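Obg-like ATPase 1 (PDB 1NI3) hydrolyses ATP, and GTP less efficiently, and negatively regulates the G2/M transition of the cell cycle. Local coordinates at residues 304-316 against 376-388. Sequence-based numbering, arbitrary orientation.
Sequences ALNLINYFTCGED and EYVMESGDIAHWK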
# COMPACT_ATOMS: atom_id res chain seq x y z
N ALA A 304 -4.00 -1.90 2.58
CA ALA A 304 -2.92 -2.84 2.90
C ALA A 304 -1.91 -2.22 3.83
O ALA A 304 -1.31 -2.90 4.66
CB ALA A 304 -2.23 -3.27 1.61
N LEU A 305 -1.72 -0.92 3.68
CA LEU A 305 -0.79 -0.18 4.52
C LEU A 305 -1.39 0.15 5.89
O LEU A 305 -0.78 0.89 6.66
CB LEU A 305 -0.38 1.11 3.80
CG LEU A 305 0.53 0.96 2.58
CD1 LEU A 305 0.59 2.30 1.85
CD2 LEU A 305 1.92 0.51 3.01
N ASN A 306 -2.56 -0.40 6.19
CA ASN A 306 -3.25 -0.14 7.45
C ASN A 306 -3.54 1.34 7.67
O ASN A 306 -3.33 1.88 8.76
CB ASN A 306 -2.45 -0.66 8.64
CG ASN A 306 -2.75 -2.11 8.97
OD1 ASN A 306 -3.91 -2.53 8.98
ND2 ASN A 306 -1.71 -2.89 9.25
N LEU A 307 -4.01 2.02 6.63
CA LEU A 307 -4.31 3.44 6.76
C LEU A 307 -5.82 3.69 6.70
O LEU A 307 -6.58 2.93 6.07
CB LEU A 307 -3.57 4.23 5.66
CG LEU A 307 -2.04 4.15 5.76
CD1 LEU A 307 -1.39 4.79 4.55
CD2 LEU A 307 -1.58 4.84 7.03
N ILE A 308 -6.24 4.73 7.41
CA ILE A 308 -7.63 5.17 7.48
C ILE A 308 -7.53 6.69 7.46
O ILE A 308 -6.43 7.25 7.40
CB ILE A 308 -8.30 4.78 8.81
CG1 ILE A 308 -7.53 5.40 9.98
CG2 ILE A 308 -8.34 3.28 8.96
CD1 ILE A 308 -8.28 5.37 11.30
N ASN A 309 -8.66 7.38 7.55
CA ASN A 309 -8.62 8.83 7.53
C ASN A 309 -9.79 9.45 8.26
O ASN A 309 -10.78 8.80 8.58
CB ASN A 309 -8.66 9.31 6.09
CG ASN A 309 -9.98 9.01 5.42
OD1 ASN A 309 -10.55 7.93 5.63
ND2 ASN A 309 -10.48 9.94 4.62
N TYR A 310 -9.66 10.74 8.52
CA TYR A 310 -10.72 11.50 9.14
C TYR A 310 -10.69 12.81 8.34
O TYR A 310 -9.71 13.07 7.64
CB TYR A 310 -10.44 11.74 10.63
CG TYR A 310 -9.33 12.72 10.95
CD1 TYR A 310 -8.04 12.29 11.22
CD2 TYR A 310 -9.60 14.09 11.02
CE1 TYR A 310 -7.04 13.21 11.57
CE2 TYR A 310 -8.62 15.00 11.36
CZ TYR A 310 -7.34 14.55 11.63
OH TYR A 310 -6.38 15.46 11.99
N PHE A 311 -11.75 13.61 8.41
CA PHE A 311 -11.76 14.85 7.63
C PHE A 311 -11.83 16.09 8.49
O PHE A 311 -12.01 16.02 9.70
CB PHE A 311 -12.96 14.90 6.68
CG PHE A 311 -13.24 13.61 5.98
CD1 PHE A 311 -14.05 12.65 6.56
CD2 PHE A 311 -12.66 13.35 4.74
CE1 PHE A 311 -14.29 11.45 5.92
CE2 PHE A 311 -12.90 12.15 4.09
CZ PHE A 311 -13.71 11.19 4.68
N THR A 312 -11.67 17.24 7.84
CA THR A 312 -11.79 18.52 8.50
C THR A 312 -12.57 19.34 7.49
O THR A 312 -12.02 19.86 6.53
CB THR A 312 -10.44 19.19 8.83
OG1 THR A 312 -9.71 19.45 7.63
CG2 THR A 312 -9.61 18.32 9.75
N CYS A 313 -13.89 19.42 7.71
CA CYS A 313 -14.77 20.15 6.80
C CYS A 313 -15.02 21.59 7.21
O CYS A 313 -14.94 21.96 8.38
CB CYS A 313 -16.10 19.41 6.72
SG CYS A 313 -15.85 17.65 6.47
N GLY A 314 -15.32 22.41 6.21
CA GLY A 314 -15.58 23.82 6.43
C GLY A 314 -15.88 24.51 5.12
O GLY A 314 -15.32 24.15 4.09
N GLU A 315 -16.76 25.51 5.15
CA GLU A 315 -17.12 26.24 3.95
C GLU A 315 -15.90 26.59 3.11
O GLU A 315 -15.98 26.67 1.89
CB GLU A 315 -17.92 27.49 4.31
CG GLU A 315 -19.18 27.21 5.14
CD GLU A 315 -20.18 26.30 4.44
OE1 GLU A 315 -20.64 26.66 3.33
OE2 GLU A 315 -20.53 25.23 4.99
N ASP A 316 -14.77 26.81 3.77
CA ASP A 316 -13.56 27.13 3.02
C ASP A 316 -12.91 25.89 2.44
O ASP A 316 -12.64 25.83 1.24
CB ASP A 316 -12.54 27.87 3.90
CG ASP A 316 -12.74 29.37 3.89
OD1 ASP A 316 -12.88 29.95 2.78
OD2 ASP A 316 -12.75 29.98 4.99
N GLU A 376 -7.53 9.87 25.29
CA GLU A 376 -7.67 8.44 25.09
C GLU A 376 -8.75 8.06 24.11
O GLU A 376 -9.63 7.26 24.42
CB GLU A 376 -7.92 7.73 26.42
CG GLU A 376 -6.77 7.85 27.41
CD GLU A 376 -5.41 7.63 26.76
OE1 GLU A 376 -5.30 6.71 25.92
OE2 GLU A 376 -4.46 8.36 27.11
N TYR A 377 -8.70 8.63 22.91
CA TYR A 377 -9.69 8.32 21.89
C TYR A 377 -9.05 7.92 20.58
O TYR A 377 -8.29 8.68 19.98
CB TYR A 377 -10.61 9.52 21.62
CG TYR A 377 -11.57 9.28 20.47
CD1 TYR A 377 -12.64 8.40 20.61
CD2 TYR A 377 -11.38 9.90 19.23
CE1 TYR A 377 -13.50 8.13 19.55
CE2 TYR A 377 -12.24 9.62 18.15
CZ TYR A 377 -13.30 8.74 18.33
OH TYR A 377 -14.15 8.44 17.28
N VAL A 378 -9.36 6.71 20.13
CA VAL A 378 -8.83 6.23 18.86
C VAL A 378 -9.80 6.69 17.80
O VAL A 378 -11.00 6.38 17.85
CB VAL A 378 -8.72 4.69 18.82
CG1 VAL A 378 -7.54 4.23 19.66
CG2 VAL A 378 -10.00 4.06 19.33
N MSE A 379 -9.28 7.46 16.84
CA MSE A 379 -10.09 8.00 15.75
C MSE A 379 -10.85 6.90 15.03
O MSE A 379 -10.46 5.73 15.04
CB MSE A 379 -9.20 8.74 14.75
CG MSE A 379 -8.36 9.85 15.34
SE MSE A 379 -9.44 11.31 16.01
CE MSE A 379 -9.54 12.41 14.41
N GLU A 380 -11.96 7.27 14.41
CA GLU A 380 -12.75 6.31 13.68
C GLU A 380 -12.81 6.75 12.23
O GLU A 380 -13.05 7.92 11.91
CB GLU A 380 -14.14 6.22 14.30
CG GLU A 380 -14.11 5.72 15.74
CD GLU A 380 -15.47 5.72 16.41
OE1 GLU A 380 -16.42 5.12 15.86
OE2 GLU A 380 -15.59 6.33 17.49
N SER A 381 -12.55 5.80 11.34
CA SER A 381 -12.53 6.06 9.91
C SER A 381 -13.72 6.89 9.51
O SER A 381 -14.86 6.52 9.75
CB SER A 381 -12.55 4.73 9.15
OG SER A 381 -12.35 4.95 7.77
N GLY A 382 -13.45 8.04 8.90
CA GLY A 382 -14.52 8.90 8.45
C GLY A 382 -14.81 10.05 9.39
O GLY A 382 -15.45 11.03 9.02
N ASP A 383 -14.34 9.93 10.63
CA ASP A 383 -14.58 10.97 11.62
C ASP A 383 -14.33 12.39 11.09
O ASP A 383 -13.35 12.65 10.37
CB ASP A 383 -13.72 10.72 12.86
CG ASP A 383 -14.41 9.82 13.88
OD1 ASP A 383 -15.53 9.33 13.59
OD2 ASP A 383 -13.84 9.61 14.98
N ILE A 384 -15.24 13.31 11.42
CA ILE A 384 -15.10 14.71 11.03
C ILE A 384 -14.69 15.37 12.33
O ILE A 384 -15.48 15.45 13.26
CB ILE A 384 -16.43 15.34 10.56
CG1 ILE A 384 -16.86 14.77 9.21
CG2 ILE A 384 -16.26 16.85 10.43
CD1 ILE A 384 -17.22 13.31 9.24
N ALA A 385 -13.44 15.82 12.39
CA ALA A 385 -12.95 16.43 13.61
C ALA A 385 -12.64 17.91 13.50
O ALA A 385 -12.53 18.46 12.40
CB ALA A 385 -11.72 15.68 14.10
N HIS A 386 -12.50 18.54 14.66
CA HIS A 386 -12.18 19.96 14.74
C HIS A 386 -11.39 20.27 16.02
O HIS A 386 -11.87 20.07 17.13
CB HIS A 386 -13.47 20.79 14.71
CG HIS A 386 -13.32 22.14 15.34
ND1 HIS A 386 -13.55 22.36 16.68
CD2 HIS A 386 -12.91 23.32 14.82
CE1 HIS A 386 -13.27 23.63 16.97
NE2 HIS A 386 -12.88 24.23 15.86
N TRP A 387 -10.16 20.76 15.83
CA TRP A 387 -9.28 21.10 16.95
C TRP A 387 -9.29 22.61 17.15
O TRP A 387 -9.56 23.36 16.20
CB TRP A 387 -7.84 20.65 16.66
CG TRP A 387 -7.71 19.43 15.77
CD1 TRP A 387 -7.22 19.40 14.50
CD2 TRP A 387 -8.12 18.09 16.08
NE1 TRP A 387 -7.30 18.12 14.00
CE2 TRP A 387 -7.84 17.30 14.94
CE3 TRP A 387 -8.69 17.48 17.20
CZ2 TRP A 387 -8.12 15.93 14.90
CZ3 TRP A 387 -8.97 16.11 17.16
CH2 TRP A 387 -8.68 15.35 16.01
N LYS A 388 -8.98 23.07 18.37
CA LYS A 388 -8.95 24.51 18.62
C LYS A 388 -7.53 25.01 18.84
O LYS A 388 -6.70 24.21 19.34
CB LYS A 388 -9.81 24.87 19.83
CG LYS A 388 -10.07 26.38 19.95
CD LYS A 388 -11.03 26.88 18.87
CE LYS A 388 -12.44 26.34 19.09
NZ LYS A 388 -13.45 26.93 18.17
O HOH W 1 -14.16 20.25 10.68
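Ile308 meets Ser381 where strands 307-312 and 384-386, probably the first and last of the TGS domain, come together, a parallel pairing consistent with the ubiquitin-like beta-grasp fold. The axes of the short strand segments stand 56° apart, and a single bridge joins them. At Ile308 the contact is loose: CB lies 4.2 Å from Ser381 OG, a hydroxyl hydrogen-bonded to Arg69. One residue on, Asn309 O takes the N-H of Gly382 at 2.8 Å in an almost straight bond, gripping the type II turn 380-383 at its glycine.

Tyr310 contributes the largest share of the contact. With CG set between the backbone N and carbonyl carbon (chi1 72°), its ring brings CD2 to 4.1 Å from Ala385 CB and receives the selenomethionine methyl of Met379 on one face, CE 3.6 Å from the centroid. Trp387 turns its edge to the tyrosine in an offset edge-to-face pair, planes at 81°, and its NE1 makes a weak hydrogen bond to Tyr310 OH, whose stronger partner is Ala332 O. Cutting this side chain back to an alanine is likely to open a gap between Met379 and Trp387 and to leave Ala332 O without its phenol partner.

Phe311 forms the bridge with Ile384: its N reaches Asp383 O at 2.7 Å, while its O accepts from Ala385 N at 3.1 Å. Its ring, beside Phe70 and Leu73 of helix 68-77, presents an edge to Gly382 O. Thr312 CG2 comes near Ala385 O. Beyond it, Cys313 rests SG against the CG1 and CG2 of Ile384, and water 1 donates to Cys313 O and Ala385 O, 3.0 Å from each.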